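PDB 5GPO: sensor protein CzcS from Pseudomonas aeruginosa, which responds to zinc through the sensor domain described here and, as a histidine kinase, probably passes phosphoryl groups in a two-component system tied to metal detoxification and antibiotic resistance. Local coordinates for residues Gln62-Phe67 against Met112-Gly117; Ala76-Leu81 against Leu123-Arg128. One frame throughout, in Å; residues are numbered along the deposited sequence.

Interaction 1 (Gln62-Phe67 against Met112-Gly117); sequences QPLMSF and MRMKNG
L64 makes the closer of the two touches between 62-67 and 112-117, its CD2 branch meeting SD of M114 at 3.5 Å. The two side chains come at each other tip to tip. With chi1 at 166°, CG of L64 is trans to the amide nitrogen, which carries the branched end toward the loop that follows strand 104-113. M65 supplies the second touch, methyl to methyl, with its CE 4.3 Å from CE of M114. Consecutive residues of a regular strand would point to opposite faces; here L64 and M65 both pair with I55 in a classic beta bulge, and both CB atoms are aimed at the 112-117 side, where M114 meets them. The methionine answers with a bend: chi3 of 55° swings its methyl off the line of an otherwise extended chain, so that sulfur and CE serve different partners. The patch is small, 88 Å² over both sides, and wholly apolar.

M114 also opens a type I turn, closed by G117 N bonding to O of M114 at 2.9 Å. Across this turn R113 NH1 reaches O of G117 at 2.9 Å, a bent bond with 131° at the hydrogen and the donor tilted from the carbonyl plane.

The contact thus joins the edge strand 63-68 to the turn of the beta hairpin 104-113/119-127, while M114 rests on V120. From the second subunit, L41 on helix 34-47 covers M65; a bound zinc ion lies about 12 Å from the M65 side chain.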
# COMPACT_ATOMS: atom_id res chain seq x y z
N GLN B 62 19.98 -9.81 -9.45
CA GLN B 62 18.67 -10.24 -9.92
C GLN B 62 17.58 -9.85 -8.92
O GLN B 62 17.78 -9.95 -7.70
CB GLN B 62 18.66 -11.75 -10.16
CG GLN B 62 19.56 -12.17 -11.34
CD GLN B 62 18.93 -11.87 -12.68
OE1 GLN B 62 17.75 -12.13 -12.89
NE2 GLN B 62 19.71 -11.32 -13.61
N PRO B 63 16.41 -9.42 -9.40
CA PRO B 63 15.33 -9.08 -8.47
C PRO B 63 14.90 -10.31 -7.67
O PRO B 63 14.76 -11.40 -8.21
CB PRO B 63 14.21 -8.57 -9.38
CG PRO B 63 14.60 -8.93 -10.78
CD PRO B 63 16.11 -9.05 -10.79
N LEU B 64 14.74 -10.12 -6.36
CA LEU B 64 14.16 -11.16 -5.53
C LEU B 64 12.70 -10.87 -5.22
O LEU B 64 11.87 -11.78 -5.23
CB LEU B 64 14.95 -11.33 -4.22
CG LEU B 64 14.29 -12.14 -3.09
CD1 LEU B 64 13.99 -13.58 -3.51
CD2 LEU B 64 15.13 -12.13 -1.82
N MET B 65 12.36 -9.60 -4.97
CA MET B 65 10.98 -9.19 -4.74
C MET B 65 10.76 -7.84 -5.39
O MET B 65 11.64 -6.98 -5.36
CB MET B 65 10.64 -9.05 -3.26
CG MET B 65 10.89 -10.23 -2.38
SD MET B 65 10.54 -9.61 -0.72
CE MET B 65 11.20 -10.94 0.27
N SER B 66 9.57 -7.66 -5.95
CA SER B 66 9.19 -6.39 -6.54
C SER B 66 7.68 -6.25 -6.40
O SER B 66 6.95 -7.15 -6.80
CB SER B 66 9.61 -6.35 -8.01
OG SER B 66 9.26 -5.12 -8.61
N PHE B 67 7.22 -5.16 -5.77
CA PHE B 67 5.79 -4.91 -5.69
C PHE B 67 5.53 -3.45 -5.32
O PHE B 67 6.42 -2.73 -4.89
CB PHE B 67 5.11 -5.85 -4.67
CG PHE B 67 5.81 -5.92 -3.35
CD1 PHE B 67 5.65 -4.92 -2.40
CD2 PHE B 67 6.62 -7.00 -3.04
CE1 PHE B 67 6.28 -4.99 -1.18
CE2 PHE B 67 7.27 -7.08 -1.82
CZ PHE B 67 7.09 -6.07 -0.88
N MET B 112 21.24 -4.76 2.83
CA MET B 112 20.76 -5.50 4.00
C MET B 112 21.22 -6.94 3.87
O MET B 112 21.71 -7.37 2.83
CB MET B 112 19.24 -5.44 4.13
CG MET B 112 18.75 -4.04 4.32
SD MET B 112 17.00 -3.90 4.63
CE MET B 112 16.86 -2.11 4.53
N ARG B 113 21.07 -7.69 4.97
CA ARG B 113 21.24 -9.13 4.93
C ARG B 113 19.97 -9.76 5.48
O ARG B 113 19.64 -9.55 6.65
CB ARG B 113 22.46 -9.60 5.72
CG ARG B 113 22.68 -11.11 5.59
CD ARG B 113 24.07 -11.49 6.06
NE ARG B 113 25.11 -10.74 5.35
CZ ARG B 113 25.68 -11.14 4.22
NH1 ARG B 113 25.34 -12.28 3.65
NH2 ARG B 113 26.61 -10.38 3.65
N MET B 114 19.27 -10.50 4.63
CA MET B 114 18.07 -11.20 5.04
C MET B 114 18.42 -12.25 6.09
O MET B 114 19.56 -12.70 6.21
CB MET B 114 17.39 -11.83 3.83
CG MET B 114 16.92 -10.80 2.81
SD MET B 114 15.92 -11.53 1.53
CE MET B 114 14.65 -12.35 2.50
N LYS B 115 17.40 -12.64 6.87
CA LYS B 115 17.65 -13.54 7.98
C LYS B 115 18.20 -14.88 7.51
O LYS B 115 19.02 -15.49 8.20
CB LYS B 115 16.37 -13.75 8.80
CG LYS B 115 16.63 -14.36 10.17
CD LYS B 115 15.36 -14.93 10.79
CE LYS B 115 14.44 -13.84 11.30
NZ LYS B 115 13.14 -14.41 11.79
N ASN B 116 17.80 -15.33 6.33
CA ASN B 116 18.29 -16.58 5.77
C ASN B 116 19.68 -16.47 5.17
O ASN B 116 20.16 -17.44 4.58
CB ASN B 116 17.30 -17.12 4.73
CG ASN B 116 17.00 -16.11 3.62
OD1 ASN B 116 17.81 -15.24 3.31
ND2 ASN B 116 15.82 -16.25 3.01
N GLY B 117 20.34 -15.32 5.30
CA GLY B 117 21.70 -15.13 4.84
C GLY B 117 21.84 -14.37 3.53
O GLY B 117 22.96 -13.95 3.20

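Interaction 2 (Ala76-Leu81 against Leu123-Arg128); sequences AANRAL and LLSSER. With SO4 (sulfate ion), chain H.
L81 and L123 form the apolar heart of the meeting between helix 75-86 and strand 119-127. CD2 of L81 and CD2 of L123 lie 3.6 Å apart; the two leucines pass alongside one another, pointing opposite ways, and L123 CD2 also touches CG of L81 at 3.7 Å. The other branch of L123 serves N78: L123 CD1 sits over one face of the amide, 4.0 Å from N78 CG. One leucine, forked at CG, is therefore shared by residues almost one helical turn apart. N78 has CG beside its backbone N (chi1 -84°), which brings the amide in over the strand although its CB is not aimed there. OD1 of N78 comes 3.6 Å from OG of S125, a proximity and not a hydrogen bond; that hydroxyl is paired instead with OG of S107 on the adjoining strand 104-113.

Further out, the axes of helix 76-81 and strand 123-127 come within 9.8 Å, their N-to-C directions 139° apart, a separation bridged by these side chains. V93 and S107 also adjoin L81, and S54 borders both N78 and L123. At the start of the helix, S74 OG bonds to the backbone N of A77. A sulfate, probably from the crystallisation liquor, takes a nearly straight bond from A76 N to its O3 (3.0 Å, 161°) and also bonds to S74 OG.

No hydrogen bond links the two segments. Cohesion here rests on leucine methyls and the face of an amide, while the buried serine hydroxyl is satisfied within the sheet; the anion, by contrast, sits where the helix dipole would probably favour negative charge.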
# COMPACT_ATOMS: atom_id res chain seq x y z
N ALA B 76 14.90 4.11 -14.63
CA ALA B 76 16.13 4.89 -14.70
C ALA B 76 16.61 5.30 -13.31
O ALA B 76 17.81 5.23 -13.01
CB ALA B 76 15.92 6.13 -15.56
N ALA B 77 15.68 5.72 -12.46
CA ALA B 77 16.05 6.15 -11.12
C ALA B 77 16.61 5.00 -10.30
O ALA B 77 17.63 5.15 -9.63
CB ALA B 77 14.84 6.75 -10.42
N ASN B 78 15.95 3.83 -10.35
CA ASN B 78 16.44 2.65 -9.65
C ASN B 78 17.83 2.26 -10.15
O ASN B 78 18.71 1.91 -9.35
CB ASN B 78 15.46 1.49 -9.82
CG ASN B 78 14.34 1.54 -8.81
OD1 ASN B 78 14.19 2.51 -8.07
ND2 ASN B 78 13.53 0.48 -8.78
N ARG B 79 18.06 2.33 -11.46
CA ARG B 79 19.38 2.02 -12.00
C ARG B 79 20.44 2.97 -11.41
O ARG B 79 21.50 2.52 -10.95
CB ARG B 79 19.34 2.10 -13.53
CG ARG B 79 20.65 1.74 -14.23
CD ARG B 79 20.50 1.63 -15.75
NE ARG B 79 19.68 0.48 -16.15
CZ ARG B 79 18.55 0.57 -16.84
NH1 ARG B 79 18.09 1.75 -17.25
NH2 ARG B 79 17.87 -0.54 -17.15
N ALA B 80 20.12 4.27 -11.34
CA ALA B 80 21.08 5.24 -10.80
C ALA B 80 21.31 5.01 -9.31
O ALA B 80 22.45 5.10 -8.83
CB ALA B 80 20.59 6.66 -11.06
N LEU B 81 20.24 4.72 -8.56
CA LEU B 81 20.37 4.46 -7.12
C LEU B 81 21.16 3.18 -6.86
O LEU B 81 22.03 3.15 -5.99
CB LEU B 81 18.99 4.37 -6.48
CG LEU B 81 18.97 4.06 -4.99
CD1 LEU B 81 19.81 5.06 -4.23
CD2 LEU B 81 17.53 4.08 -4.49
N LEU B 123 15.54 -1.07 -2.57
CA LEU B 123 15.25 0.19 -3.26
C LEU B 123 13.81 0.56 -2.95
O LEU B 123 12.88 -0.06 -3.48
CB LEU B 123 15.49 0.05 -4.76
CG LEU B 123 16.87 -0.43 -5.20
CD1 LEU B 123 16.97 -0.59 -6.72
CD2 LEU B 123 17.95 0.51 -4.72
N LEU B 124 13.61 1.58 -2.12
CA LEU B 124 12.28 2.02 -1.72
C LEU B 124 11.99 3.38 -2.33
O LEU B 124 12.74 4.35 -2.13
CB LEU B 124 12.17 2.07 -0.19
CG LEU B 124 10.87 2.58 0.44
CD1 LEU B 124 9.67 1.69 0.11
CD2 LEU B 124 11.08 2.64 1.96
N SER B 125 10.88 3.47 -3.06
CA SER B 125 10.55 4.67 -3.82
C SER B 125 9.18 5.17 -3.41
O SER B 125 8.29 4.40 -3.05
CB SER B 125 10.59 4.40 -5.32
OG SER B 125 11.91 4.15 -5.77
N SER B 126 9.02 6.49 -3.46
CA SER B 126 7.79 7.13 -3.02
C SER B 126 7.45 8.29 -3.95
O SER B 126 8.34 9.03 -4.38
CB SER B 126 7.92 7.67 -1.59
OG SER B 126 8.92 8.68 -1.54
N GLU B 127 6.16 8.43 -4.26
CA GLU B 127 5.68 9.61 -4.96
C GLU B 127 5.74 10.81 -4.02
O GLU B 127 5.16 10.77 -2.93
CB GLU B 127 4.24 9.43 -5.43
CG GLU B 127 4.01 8.53 -6.62
CD GLU B 127 2.60 8.71 -7.18
OE1 GLU B 127 2.46 9.31 -8.26
OE2 GLU B 127 1.63 8.29 -6.51
N ARG B 128 6.42 11.87 -4.44
CA ARG B 128 6.47 13.10 -3.64
C ARG B 128 5.18 13.91 -3.79
O ARG B 128 4.09 13.34 -3.88
CB ARG B 128 7.67 13.97 -4.05
CG ARG B 128 9.02 13.41 -3.63
CD ARG B 128 10.14 14.38 -3.95
NE ARG B 128 9.97 15.66 -3.27
CZ ARG B 128 10.77 16.71 -3.42
NH1 ARG B 128 11.81 16.64 -4.23
NH2 ARG B 128 10.53 17.84 -2.75
S SO4 H . 11.78 6.13 -16.40
O1 SO4 H . 12.18 6.90 -17.59
O2 SO4 H . 10.37 5.76 -16.50
O3 SO4 H . 12.61 4.94 -16.31
O4 SO4 H . 11.96 6.99 -15.23

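How the interactions relate
Interactions 1 and 2 lie with their centres about 17 Å apart and their nearest atoms about 7 Å apart, without touching. Their segments alternate along the chain: strand 63-68 leads into helix 75-86, and strand 104-113 into strand 119-127. Both contacts belong to one antiparallel sheet of strand order 2-1-5-4-3, consistent with PAS-like sensor domains. Interaction 1 joins the outermost strand 63-68 to the turn after strand 104-113, whereas interaction 2 seats a helix on the central strand. Both also reach the second subunit: M65 of interaction 1 lies against helix 34-47 of the second subunit, and in this protein that helix carries the zinc ligands H39 and D43.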